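Local coordinates for protein poly-beta-1,6-N-acetyl-D-glucosamine N-deacetylase (Aggregatibacter actinomycetemcomitans, PDB 4U10) that probably removes N-acetyl groups from poly-beta-1,6-N-acetyl-D-glucosamine with a zinc-binding polysaccharide deacetylase domain, the part of the longer protein present here, at residues V83-L88 with V130-Q135; R173-S176 with N182-V185; S194-R197 with K201-R204. All coordinates share one frame; numbering follows the deposited sequence. Where two conformers were deposited one is given.

Contact 1 of 3, residues V83-L88 with V130-Q135; sequences VIYPIL and VREMEQ
Tyr85 and selenomethionine Met133 form a Met-aromatic contact that joins two helices, 79-91 and 127-135, of the polysaccharide deacetylase domain. The closest approach to the ring face is a CH-pi contact made by Met133 CG, which lies 3.4 Å from the centroid of the Tyr85 ring and only 6° off the ring normal, so the methylene sits over the middle of one face. Met133 SE adds the oblique Met-aromatic contact, 4.3 Å from that centroid and 31° off the normal, near the Tyr85 CB-CG end. With CG anti to the backbone N (chi1 174°), the Tyr85 ring extends across the gap to meet helix 127-135.

At the ring edge, Glu132 OE2 lies in plane, 3.9 Å from Tyr85 CE2, with its carboxylate turned steeply to the ring. The other carboxylate oxygen, Glu132 OE1, is hydrogen-bonded to Tyr81 OH, one helical turn before Tyr85, which helps to fix the acid's rotation. The polar link between Tyr85 and Glu132 runs through a water: it donates to Glu132 OE2 at 2.5 Å and also lies 2.5 Å from Tyr85 OH.

Contact 2 of 3, residues R173-S176 with N182-V185; sequences RYES and NRLV
The carboxylate of Glu175 meets the guanidinium of Arg183 edge to edge, in a side-on bidentate salt bridge that ties the residue just after hairpin strand 173-174 to the first turns of helix 177-199. Glu175 CD lies in the guanidinium plane, and the carboxylate approaches the edge formed by NE and NH2; neither group stacks on a face of the other. The two planes are not quite coplanar, being 26° apart.

Each oxygen receives one N-H from the arginine. Arg183 NH2 donates to Glu175 OE1 over 2.8 Å, with a nearly straight N-H...O angle of 174°. The companion bond, from Arg183 NE to Glu175 OE2, is 2.9 Å long. Both oxygens are met on their syn side, and the acceptors stay within a few degrees of the guanidinium plane, so the twist between the groups appears as nitrogens lying out of the carboxylate plane.

Chain shape explains this side-on grip. Glu175 reaches over with an extended chain, whereas Arg183 bends at chi3 (58°), presenting its NE edge to the acid. Further bonds reach the loop between strands 160-162 and 169-170: Arg183 NH1 to Ala163 O, and NH2 to a second acceptor, Ala166 O. These bonds hold the guanidinium's orientation and link the pair to residues leading into the hairpin. On the acid, the oxygen that accepts from Arg183 NH2 is shared: Glu175 OE1 also takes the backbone N-H of Glu168.

Contact 3 of 3, residues S194-R197 with K201-R204; sequences SIQR and KKPR
This is a mainly apolar packing contact where the chain turns back after helix 177-199, and the loop leading to strand 205-207 folds against the helix's last turns. Ile195 and Pro203 provide its hydrophobic part. Two branches of the isoleucine touch successive atoms of the proline ring: Ile195 CD1 is 3.9 Å from Pro203 CG, while Ile195 CG2 is also 3.9 Å from Pro203 CD. The same CG2 approaches the Lys201 carbonyl oxygen, so the methyl group lies close to both proline and backbone.

Gln196 adds a second patch through the aliphatic stem of Lys202. Their side chains run alongside each other in the same direction, with Gln196 NE2 3.8 Å from Lys202 CG. An anti arrangement of Gln196 CG and the backbone N (chi1 -175°), followed by an extended chain, brings the amide beside that methylene. Beyond CG the lysine chain diverges from the amide and bends at chi4, its NZ hydrogen-bonding to Ser192 OG, one helical turn before Gln196.

Beyond the two segments, Ile195 packs on Trp127 of helix 127-135 and Pro203 on Met226, while Arg204, just before strand 205-207, touches Trp51 and Ile55 of helix 51-58.

How the contacts relate
Contacts 1 and 3 are linked directly: Glu134 OE2 of helix 127-135 forms a 2.6 Å salt bridge with Lys201 NZ, although the two contact centres are 17 Å apart. Contacts 2 and 3 share helix 177-199, one near its start and the other near its end, with centres 24 Å and nearest atoms about 10 Å apart. Contact 2 lies across the chain's centre from contact 1, their centres 36 Å apart. The three lie at different distances from residues of the zinc site of Asp75, His144 and His149: between side chains, Ile195 of contact 3 is about 7 Å from His144, Arg183 of contact 2 about 11 Å from His149, and Met133 of contact 1 about 12 Å from Asp75.

Contact 1 of 3, residues V83-L88 with V130-Q135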
ATOM      1  N   VAL A  83      -0.206  -7.817 -14.458  1.00 16.31           N
ATOM      2  CA  VAL A  83      -0.881  -9.002 -14.026  1.00 16.25           C
ATOM      3  C   VAL A  83      -2.168  -8.576 -13.353  1.00 17.18           C
ATOM      4  O   VAL A  83      -3.228  -8.994 -13.772  1.00 20.33           O
ATOM      5  CB  VAL A  83      -0.020  -9.824 -13.056  1.00 16.54           C
ATOM      6  CG1 VAL A  83      -0.815 -11.002 -12.466  1.00 18.88           C
ATOM      7  CG2 VAL A  83       1.261 -10.307 -13.740  1.00 17.10           C
ATOM      8  N   ILE A  84      -2.098  -7.660 -12.403  1.00 15.94           N
ATOM      9  CA  ILE A  84      -3.261  -7.344 -11.588  1.00 15.29           C
ATOM     10  C   ILE A  84      -4.309  -6.536 -12.353  1.00 15.24           C
ATOM     11  O   ILE A  84      -5.495  -6.846 -12.320  1.00 15.90           O
ATOM     12  CB  ILE A  84      -2.814  -6.621 -10.314  1.00 15.87           C
ATOM     13  CG1 ILE A  84      -2.004  -7.586  -9.451  1.00 15.79           C
ATOM     14  CG2 ILE A  84      -4.016  -6.141  -9.518  1.00 15.85           C
ATOM     15  CD1 ILE A  84      -0.986  -6.910  -8.587  1.00 17.53           C
ATOM     16  N   TYR A  85      -3.877  -5.485 -13.018  1.00 15.94           N
ATOM     17  CA  TYR A  85      -4.769  -4.497 -13.569  1.00 16.28           C
ATOM     18  C   TYR A  85      -5.731  -5.099 -14.588  1.00 18.50           C
ATOM     19  O   TYR A  85      -6.925  -4.900 -14.470  1.00 21.10           O
ATOM     20  CB  TYR A  85      -3.917  -3.304 -14.078  1.00 17.01           C
ATOM     21  CG  TYR A  85      -4.652  -2.229 -14.815  1.00 17.63           C
ATOM     22  CD1 TYR A  85      -5.701  -1.575 -14.232  1.00 17.95           C
ATOM     23  CD2 TYR A  85      -4.255  -1.835 -16.117  1.00 18.87           C
ATOM     24  CE1 TYR A  85      -6.388  -0.572 -14.929  1.00 18.06           C
ATOM     25  CE2 TYR A  85      -4.921  -0.836 -16.809  1.00 18.68           C
ATOM     26  CZ  TYR A  85      -5.969  -0.212 -16.214  1.00 18.53           C
ATOM     27  OH  TYR A  85      -6.630   0.758 -16.881  1.00 17.55           O
ATOM     28  N   PRO A  86      -5.242  -5.932 -15.524  1.00 17.75           N
ATOM     29  CA  PRO A  86      -6.169  -6.582 -16.452  1.00 19.43           C
ATOM     30  C   PRO A  86      -7.309  -7.368 -15.723  1.00 18.85           C
ATOM     31  O   PRO A  86      -8.457  -7.329 -16.167  1.00 18.02           O
ATOM     32  CB  PRO A  86      -5.283  -7.529 -17.265  1.00 19.74           C
ATOM     33  CG  PRO A  86      -3.870  -7.087 -17.041  1.00 21.21           C
ATOM     34  CD  PRO A  86      -3.844  -6.308 -15.749  1.00 19.82           C
ATOM     35  N   ILE A  87      -6.965  -8.008 -14.608  1.00 16.19           N
ATOM     36  CA  ILE A  87      -7.894  -8.742 -13.786  1.00 17.49           C
ATOM     37  C   ILE A  87      -8.868  -7.793 -13.125  1.00 17.32           C
ATOM     38  O   ILE A  87     -10.063  -8.050 -13.136  1.00 17.00           O
ATOM     39  CB  ILE A  87      -7.173  -9.612 -12.745  1.00 17.91           C
ATOM     40  CG1 ILE A  87      -6.372 -10.722 -13.449  1.00 19.37           C
ATOM     41  CG2 ILE A  87      -8.184 -10.296 -11.797  1.00 18.92           C
ATOM     42  CD1 ILE A  87      -5.364 -11.421 -12.541  1.00 18.51           C
ATOM     43  N   LEU A  88      -8.386  -6.655 -12.619  1.00 17.69           N
ATOM     44  CA  LEU A  88      -9.326  -5.682 -11.993  1.00 16.94           C
ATOM     45  C   LEU A  88     -10.351  -5.216 -13.005  1.00 16.68           C
ATOM     46  O   LEU A  88     -11.551  -5.110 -12.671  1.00 15.73           O
ATOM     47  CB  LEU A  88      -8.601  -4.482 -11.403  1.00 17.55           C
ATOM     48  CG  LEU A  88      -7.608  -4.684 -10.256  1.00 17.00           C
ATOM     49  CD1 LEU A  88      -6.808  -3.425  -9.953  1.00 16.30           C
ATOM     50  CD2 LEU A  88      -8.379  -5.221  -9.056  1.00 17.93           C
ATOM     51  N   VAL A 130       0.920   4.254 -14.328  1.00 18.15           N
ATOM     52  CA  VAL A 130       0.122   4.683 -13.193  1.00 16.49           C
ATOM     53  C   VAL A 130      -0.990   5.618 -13.641  1.00 16.71           C
ATOM     54  O   VAL A 130      -2.163   5.485 -13.146  1.00 14.96           O
ATOM     55  CB  VAL A 130       0.972   5.423 -12.162  1.00 17.95           C
ATOM     56  CG1 VAL A 130       0.117   5.931 -11.000  1.00 19.06           C
ATOM     57  CG2 VAL A 130       2.121   4.554 -11.676  1.00 18.92           C
ATOM     58  N   ARG A 131      -0.633   6.584 -14.520  1.00 15.19           N
ATOM     59  CA  ARG A 131      -1.665   7.465 -15.141  1.00 16.63           C
ATOM     60  C   ARG A 131      -2.790   6.704 -15.853  1.00 16.70           C
ATOM     61  O   ARG A 131      -3.947   7.014 -15.648  1.00 17.68           O
ATOM     62  CB  ARG A 131      -1.032   8.497 -16.105  1.00 15.31           C
ATOM     63  CG  ARG A 131      -0.551   9.778 -15.420  1.00 13.78           C
ATOM     64  CD  ARG A 131      -0.103  10.795 -16.483  1.00 14.49           C
ATOM     65  NE  ARG A 131       1.071  10.300 -17.202  1.00 14.68           N
ATOM     66  CZ  ARG A 131       2.308  10.444 -16.776  1.00 16.15           C
ATOM     67  NH1 ARG A 131       2.540  11.089 -15.615  1.00 18.01           N
ATOM     68  NH2 ARG A 131       3.341   9.943 -17.470  1.00 16.94           N
ATOM     69  N   GLU A 132      -2.451   5.715 -16.663  1.00 17.48           N
ATOM     70  CA  GLU A 132      -3.463   4.893 -17.338  1.00 18.35           C
ATOM     71  C   GLU A 132      -4.412   4.195 -16.336  1.00 17.86           C
ATOM     72  O   GLU A 132      -5.648   4.184 -16.505  1.00 17.04           O
ATOM     73  CB  GLU A 132      -2.783   3.863 -18.251  1.00 18.35           C
ATOM     74  CG  GLU A 132      -3.747   3.071 -19.099  1.00 18.16           C
ATOM     75  CD  GLU A 132      -3.096   1.917 -19.852  1.00 21.76           C
ATOM     76  OE1 GLU A 132      -1.892   1.981 -20.217  1.00 19.58           O
ATOM     77  OE2 GLU A 132      -3.802   0.907 -20.115  1.00 24.45           O
HETATM   78  N   MSE A 133      -3.839   3.628 -15.295  1.00 15.36           N
HETATM   79  CA  MSE A 133      -4.623   2.928 -14.270  1.00 14.52           C
HETATM   80  C   MSE A 133      -5.521   3.857 -13.540  1.00 15.70           C
HETATM   81  O   MSE A 133      -6.643   3.513 -13.260  1.00 14.92           O
HETATM   82  CB  MSE A 133      -3.711   2.196 -13.237  1.00 14.71           C
HETATM   83  CG  MSE A 133      -3.187   0.947 -13.909  1.00 14.64           C
HETATM   84 SE   MSE A 133      -2.093  -0.249 -12.832  1.00 17.18          SE
HETATM   85  CE  MSE A 133      -0.573   0.923 -12.470  1.00 14.01           C
ATOM     86  N   GLU A 134      -5.036   5.032 -13.178  1.00 18.92           N
ATOM     87  CA  GLU A 134      -5.854   6.036 -12.443  1.00 19.06           C
ATOM     88  C   GLU A 134      -6.977   6.588 -13.322  1.00 18.79           C
ATOM     89  O   GLU A 134      -8.100   6.731 -12.861  1.00 17.41           O
ATOM     90  CB  GLU A 134      -4.963   7.162 -11.905  1.00 20.43           C
ATOM     91  CG  GLU A 134      -5.674   8.097 -10.933  1.00 21.31           C
ATOM     92  CD  GLU A 134      -6.578   9.133 -11.629  1.00 25.70           C
ATOM     93  OE1 GLU A 134      -6.303   9.526 -12.806  1.00 26.41           O
ATOM     94  OE2 GLU A 134      -7.584   9.511 -10.988  1.00 26.70           O
ATOM     95  N   GLN A 135      -6.681   6.807 -14.608  1.00 18.05           N
ATOM     96  CA  GLN A 135      -7.634   7.346 -15.560  1.00 19.81           C
ATOM     97  C   GLN A 135      -8.781   6.370 -15.808  1.00 21.86           C
ATOM     98  O   GLN A 135      -9.897   6.809 -16.070  1.00 20.80           O
ATOM     99  CB  GLN A 135      -6.928   7.644 -16.906  1.00 23.11           C
ATOM    100  CG  GLN A 135      -5.991   8.856 -16.808  1.00 22.92           C
ATOM    101  CD  GLN A 135      -4.946   8.921 -17.928  1.00 23.86           C
ATOM    102  OE1 GLN A 135      -5.075   8.278 -18.921  1.00 26.99           O
ATOM    103  NE2 GLN A 135      -3.924   9.736 -17.753  1.00 26.16           N
TER
HETATM  104  O   HOH W   1      -6.182   0.537 -19.363  1.00 26.56           O

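Contact 2 of 3, residues R173-S176 with N182-V185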
ATOM      1  N   ARG A 173      25.355   8.608  17.094  1.00 24.68           N
ATOM      2  CA  ARG A 173      24.317   9.202  17.922  1.00 28.08           C
ATOM      3  C   ARG A 173      22.944   8.962  17.391  1.00 26.15           C
ATOM      4  O   ARG A 173      22.791   8.658  16.184  1.00 22.07           O
ATOM      5  CB  ARG A 173      24.485  10.717  18.017  1.00 28.66           C
ATOM      6  CG  ARG A 173      23.926  11.487  16.849  1.00 30.95           C
ATOM      7  CD  ARG A 173      23.738  12.922  17.220  1.00 33.30           C
ATOM      8  NE  ARG A 173      25.026  13.569  17.424  1.00 37.55           N
ATOM      9  CZ  ARG A 173      25.175  14.862  17.736  1.00 36.31           C
ATOM     10  NH1 ARG A 173      24.121  15.654  17.885  1.00 33.33           N
ATOM     11  NH2 ARG A 173      26.405  15.358  17.891  1.00 36.76           N
ATOM     12  N   TYR A 174      21.969   9.159  18.294  1.00 22.41           N
ATOM     13  CA  TYR A 174      20.545   9.121  17.920  1.00 21.12           C
ATOM     14  C   TYR A 174      20.069  10.471  17.398  1.00 18.75           C
ATOM     15  O   TYR A 174      20.417  11.549  17.887  1.00 19.73           O
ATOM     16  CB  TYR A 174      19.641   8.671  19.102  1.00 18.22           C
ATOM     17  CG  TYR A 174      19.882   7.289  19.599  1.00 18.54           C
ATOM     18  CD1 TYR A 174      19.202   6.227  19.071  1.00 18.32           C
ATOM     19  CD2 TYR A 174      20.803   7.028  20.631  1.00 17.75           C
ATOM     20  CE1 TYR A 174      19.422   4.948  19.523  1.00 20.19           C
ATOM     21  CE2 TYR A 174      21.045   5.740  21.064  1.00 18.09           C
ATOM     22  CZ  TYR A 174      20.339   4.699  20.536  1.00 18.79           C
ATOM     23  OH  TYR A 174      20.499   3.383  20.957  1.00 21.06           O
ATOM     24  N   GLU A 175      19.271  10.408  16.342  1.00 21.05           N
ATOM     25  CA  GLU A 175      18.491  11.563  15.917  1.00 19.07           C
ATOM     26  C   GLU A 175      17.778  12.233  17.041  1.00 18.82           C
ATOM     27  O   GLU A 175      17.193  11.582  17.848  1.00 19.61           O
ATOM     28  CB  GLU A 175      17.370  11.103  14.966  1.00 18.96           C
ATOM     29  CG  GLU A 175      17.795  11.067  13.524  1.00 19.45           C
ATOM     30  CD  GLU A 175      16.658  10.659  12.613  1.00 18.57           C
ATOM     31  OE1 GLU A 175      15.799   9.838  13.025  1.00 17.91           O
ATOM     32  OE2 GLU A 175      16.630  11.245  11.525  1.00 17.84           O
ATOM     33  N   SER A 176      17.673  13.534  17.010  1.00 21.02           N
ATOM     34  CA  SER A 176      16.809  14.186  17.966  1.00 23.52           C
ATOM     35  C   SER A 176      15.357  13.968  17.544  1.00 23.59           C
ATOM     36  O   SER A 176      15.094  13.518  16.441  1.00 21.54           O
ATOM     37  CB  SER A 176      17.149  15.651  18.057  1.00 25.18           C
ATOM     38  OG  SER A 176      16.899  16.295  16.859  1.00 23.11           O
ATOM     39  N   ASN A 182      11.235  15.735  11.403  1.00 16.85           N
ATOM     40  CA  ASN A 182      11.595  16.418  10.173  0.50 18.34           C
ATOM     41  C   ASN A 182      11.795  15.435   9.005  1.00 17.32           C
ATOM     42  O   ASN A 182      11.439  15.693   7.894  1.00 17.06           O
ATOM     43  CB  ASN A 182      12.953  17.148  10.377  0.50 18.91           C
ATOM     44  CG  ASN A 182      12.813  18.554  10.948  0.50 19.54           C
ATOM     45  OD1 ASN A 182      11.713  19.022  11.276  0.50 17.74           O
ATOM     46  ND2 ASN A 182      13.958  19.253  11.053  0.50 20.42           N
ATOM     47  N   ARG A 183      12.505  14.345   9.302  1.00 15.46           N
ATOM     48  CA  ARG A 183      12.800  13.306   8.321  1.00 15.70           C
ATOM     49  C   ARG A 183      11.484  12.729   7.770  1.00 14.70           C
ATOM     50  O   ARG A 183      11.354  12.625   6.582  1.00 15.07           O
ATOM     51  CB  ARG A 183      13.692  12.178   8.895  1.00 16.05           C
ATOM     52  CG  ARG A 183      13.966  11.042   7.912  1.00 15.96           C
ATOM     53  CD  ARG A 183      15.224  10.232   8.248  1.00 16.78           C
ATOM     54  NE  ARG A 183      15.146   9.654   9.597  1.00 15.53           N
ATOM     55  CZ  ARG A 183      14.494   8.529   9.934  1.00 17.20           C
ATOM     56  NH1 ARG A 183      13.878   7.763   9.017  1.00 15.97           N
ATOM     57  NH2 ARG A 183      14.450   8.162  11.201  1.00 15.71           N
ATOM     58  N   LEU A 184      10.504  12.436   8.634  1.00 14.68           N
ATOM     59  CA  LEU A 184       9.200  11.980   8.163  1.00 14.50           C
ATOM     60  C   LEU A 184       8.364  13.043   7.436  1.00 15.03           C
ATOM     61  O   LEU A 184       7.784  12.803   6.343  1.00 15.05           O
ATOM     62  CB  LEU A 184       8.391  11.438   9.328  1.00 14.91           C
ATOM     63  CG  LEU A 184       9.027  10.486  10.304  1.00 16.02           C
ATOM     64  CD1 LEU A 184       7.942   9.937  11.220  1.00 17.55           C
ATOM     65  CD2 LEU A 184       9.804   9.370   9.671  1.00 16.48           C
ATOM     66  N   VAL A 185       8.274  14.249   8.008  1.00 14.97           N
ATOM     67  CA  VAL A 185       7.517  15.295   7.383  1.00 15.14           C
ATOM     68  C   VAL A 185       8.034  15.557   5.966  1.00 14.85           C
ATOM     69  O   VAL A 185       7.261  15.656   5.040  1.00 14.93           O
ATOM     70  CB  VAL A 185       7.573  16.601   8.185  1.00 15.22           C
ATOM     71  CG1 VAL A 185       6.861  17.712   7.410  1.00 15.04           C
ATOM     72  CG2 VAL A 185       6.903  16.392   9.553  1.00 16.81           C
TER

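Contact 3 of 3, residues S194-R197 with K201-R204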
ATOM      1  N   SER A 194       5.595  14.419  -5.508  1.00 15.89           N
ATOM      2  CA  SER A 194       5.962  13.446  -6.589  1.00 15.79           C
ATOM      3  C   SER A 194       4.771  12.761  -7.266  1.00 15.96           C
ATOM      4  O   SER A 194       4.717  12.665  -8.481  1.00 17.20           O
ATOM      5  CB  SER A 194       6.895  12.385  -6.014  1.00 17.10           C
ATOM      6  OG  SER A 194       7.156  11.307  -6.864  1.00 18.73           O
ATOM      7  N   ILE A 195       3.837  12.249  -6.480  1.00 14.26           N
ATOM      8  CA  ILE A 195       2.627  11.683  -7.025  1.00 14.56           C
ATOM      9  C   ILE A 195       1.730  12.749  -7.693  1.00 16.17           C
ATOM     10  O   ILE A 195       1.200  12.523  -8.800  1.00 16.95           O
ATOM     11  CB  ILE A 195       1.825  10.929  -5.913  1.00 13.56           C
ATOM     12  CG1 ILE A 195       2.571   9.643  -5.489  1.00 13.26           C
ATOM     13  CG2 ILE A 195       0.403  10.602  -6.361  1.00 14.04           C
ATOM     14  CD1 ILE A 195       2.093   9.133  -4.095  1.00 13.26           C
ATOM     15  N   GLN A 196       1.465  13.851  -6.990  1.00 16.08           N
ATOM     16  CA  GLN A 196       0.544  14.908  -7.527  1.00 18.50           C
ATOM     17  C   GLN A 196       0.923  15.388  -8.927  1.00 19.44           C
ATOM     18  O   GLN A 196       0.082  15.584  -9.779  1.00 19.60           O
ATOM     19  CB  GLN A 196       0.537  16.151  -6.615  1.00 20.57           C
ATOM     20  CG  GLN A 196      -0.454  17.265  -6.981  1.00 24.71           C
ATOM     21  CD  GLN A 196      -0.158  18.564  -6.242  1.00 28.85           C
ATOM     22  OE1 GLN A 196       0.962  18.817  -5.776  1.00 33.61           O
ATOM     23  NE2 GLN A 196      -1.173  19.369  -6.087  1.00 31.18           N
ATOM     24  N   ARG A 197       2.201  15.635  -9.148  1.00 19.74           N
ATOM     25  CA  ARG A 197       2.607  16.138 -10.399  1.00 19.93           C
ATOM     26  C   ARG A 197       2.465  15.130 -11.523  1.00 21.42           C
ATOM     27  O   ARG A 197       2.293  15.580 -12.657  1.00 21.72           O
ATOM     28  CB  ARG A 197       4.025  16.665 -10.363  1.00 20.74           C
ATOM     29  CG  ARG A 197       5.148  15.626 -10.479  1.00 21.99           C
ATOM     30  CD  ARG A 197       6.464  16.215  -9.986  1.00 25.26           C
ATOM     31  NE  ARG A 197       6.931  17.292 -10.890  1.00 27.97           N
ATOM     32  CZ  ARG A 197       8.007  18.091 -10.756  1.00 29.26           C
ATOM     33  NH1 ARG A 197       8.848  18.001  -9.727  1.00 30.73           N
ATOM     34  NH2 ARG A 197       8.254  19.016 -11.709  1.00 32.39           N
ATOM     35  N   LYS A 201      -3.710  14.403  -8.772  1.00 31.95           N
ATOM     36  CA  LYS A 201      -4.440  14.250  -7.505  1.00 31.76           C
ATOM     37  C   LYS A 201      -3.369  14.044  -6.398  1.00 31.08           C
ATOM     38  O   LYS A 201      -2.535  13.138  -6.540  1.00 27.80           O
ATOM     39  CB  LYS A 201      -5.304  12.988  -7.532  1.00 33.18           C
ATOM     40  CG  LYS A 201      -6.715  13.157  -8.047  1.00 36.00           C
ATOM     41  CD  LYS A 201      -6.842  12.732  -9.480  1.00 37.67           C
ATOM     42  CE  LYS A 201      -8.266  12.313  -9.803  1.00 41.16           C
ATOM     43  NZ  LYS A 201      -8.351  12.012 -11.252  1.00 44.37           N
ATOM     44  N   LYS A 202      -3.339  14.891  -5.370  1.00 28.81           N
ATOM     45  CA  LYS A 202      -2.519  14.614  -4.151  1.00 30.37           C
ATOM     46  C   LYS A 202      -3.009  13.331  -3.538  1.00 24.84           C
ATOM     47  O   LYS A 202      -4.226  13.138  -3.396  1.00 24.40           O
ATOM     48  CB  LYS A 202      -2.701  15.683  -3.060  1.00 32.09           C
ATOM     49  CG  LYS A 202      -1.924  16.967  -3.196  1.00 39.98           C
ATOM     50  CD  LYS A 202      -2.362  17.925  -2.070  1.00 41.16           C
ATOM     51  CE  LYS A 202      -1.254  18.890  -1.691  1.00 46.35           C
ATOM     52  NZ  LYS A 202       0.015  18.184  -1.293  1.00 52.69           N
ATOM     53  N   PRO A 203      -2.092  12.420  -3.155  1.00 20.28           N
ATOM     54  CA  PRO A 203      -2.647  11.284  -2.485  1.00 17.78           C
ATOM     55  C   PRO A 203      -3.383  11.657  -1.191  1.00 17.13           C
ATOM     56  O   PRO A 203      -2.967  12.573  -0.478  1.00 14.59           O
ATOM     57  CB  PRO A 203      -1.377  10.441  -2.120  1.00 19.77           C
ATOM     58  CG  PRO A 203      -0.265  11.459  -2.039  1.00 18.75           C
ATOM     59  CD  PRO A 203      -0.630  12.483  -3.071  1.00 20.08           C
ATOM     60  N   ARG A 204      -4.381  10.867  -0.804  1.00 15.93           N
ATOM     61  CA  ARG A 204      -5.110  11.139   0.422  1.00 16.16           C
ATOM     62  C   ARG A 204      -5.131   9.934   1.360  1.00 15.61           C
ATOM     63  O   ARG A 204      -5.894   9.867   2.333  1.00 18.89           O
ATOM     64  CB  ARG A 204      -6.523  11.610   0.079  1.00 18.14           C
ATOM     65  CG  ARG A 204      -7.211  10.742  -0.905  1.00 18.11           C
ATOM     66  CD  ARG A 204      -8.594  11.296  -1.334  1.00 19.34           C
ATOM     67  NE  ARG A 204      -9.171  10.342  -2.280  1.00 16.97           N
ATOM     68  CZ  ARG A 204     -10.323  10.486  -2.907  1.00 18.27           C
ATOM     69  NH1 ARG A 204     -11.040  11.583  -2.702  1.00 17.01           N
ATOM     70  NH2 ARG A 204     -10.745   9.517  -3.727  1.00 16.48           N
TER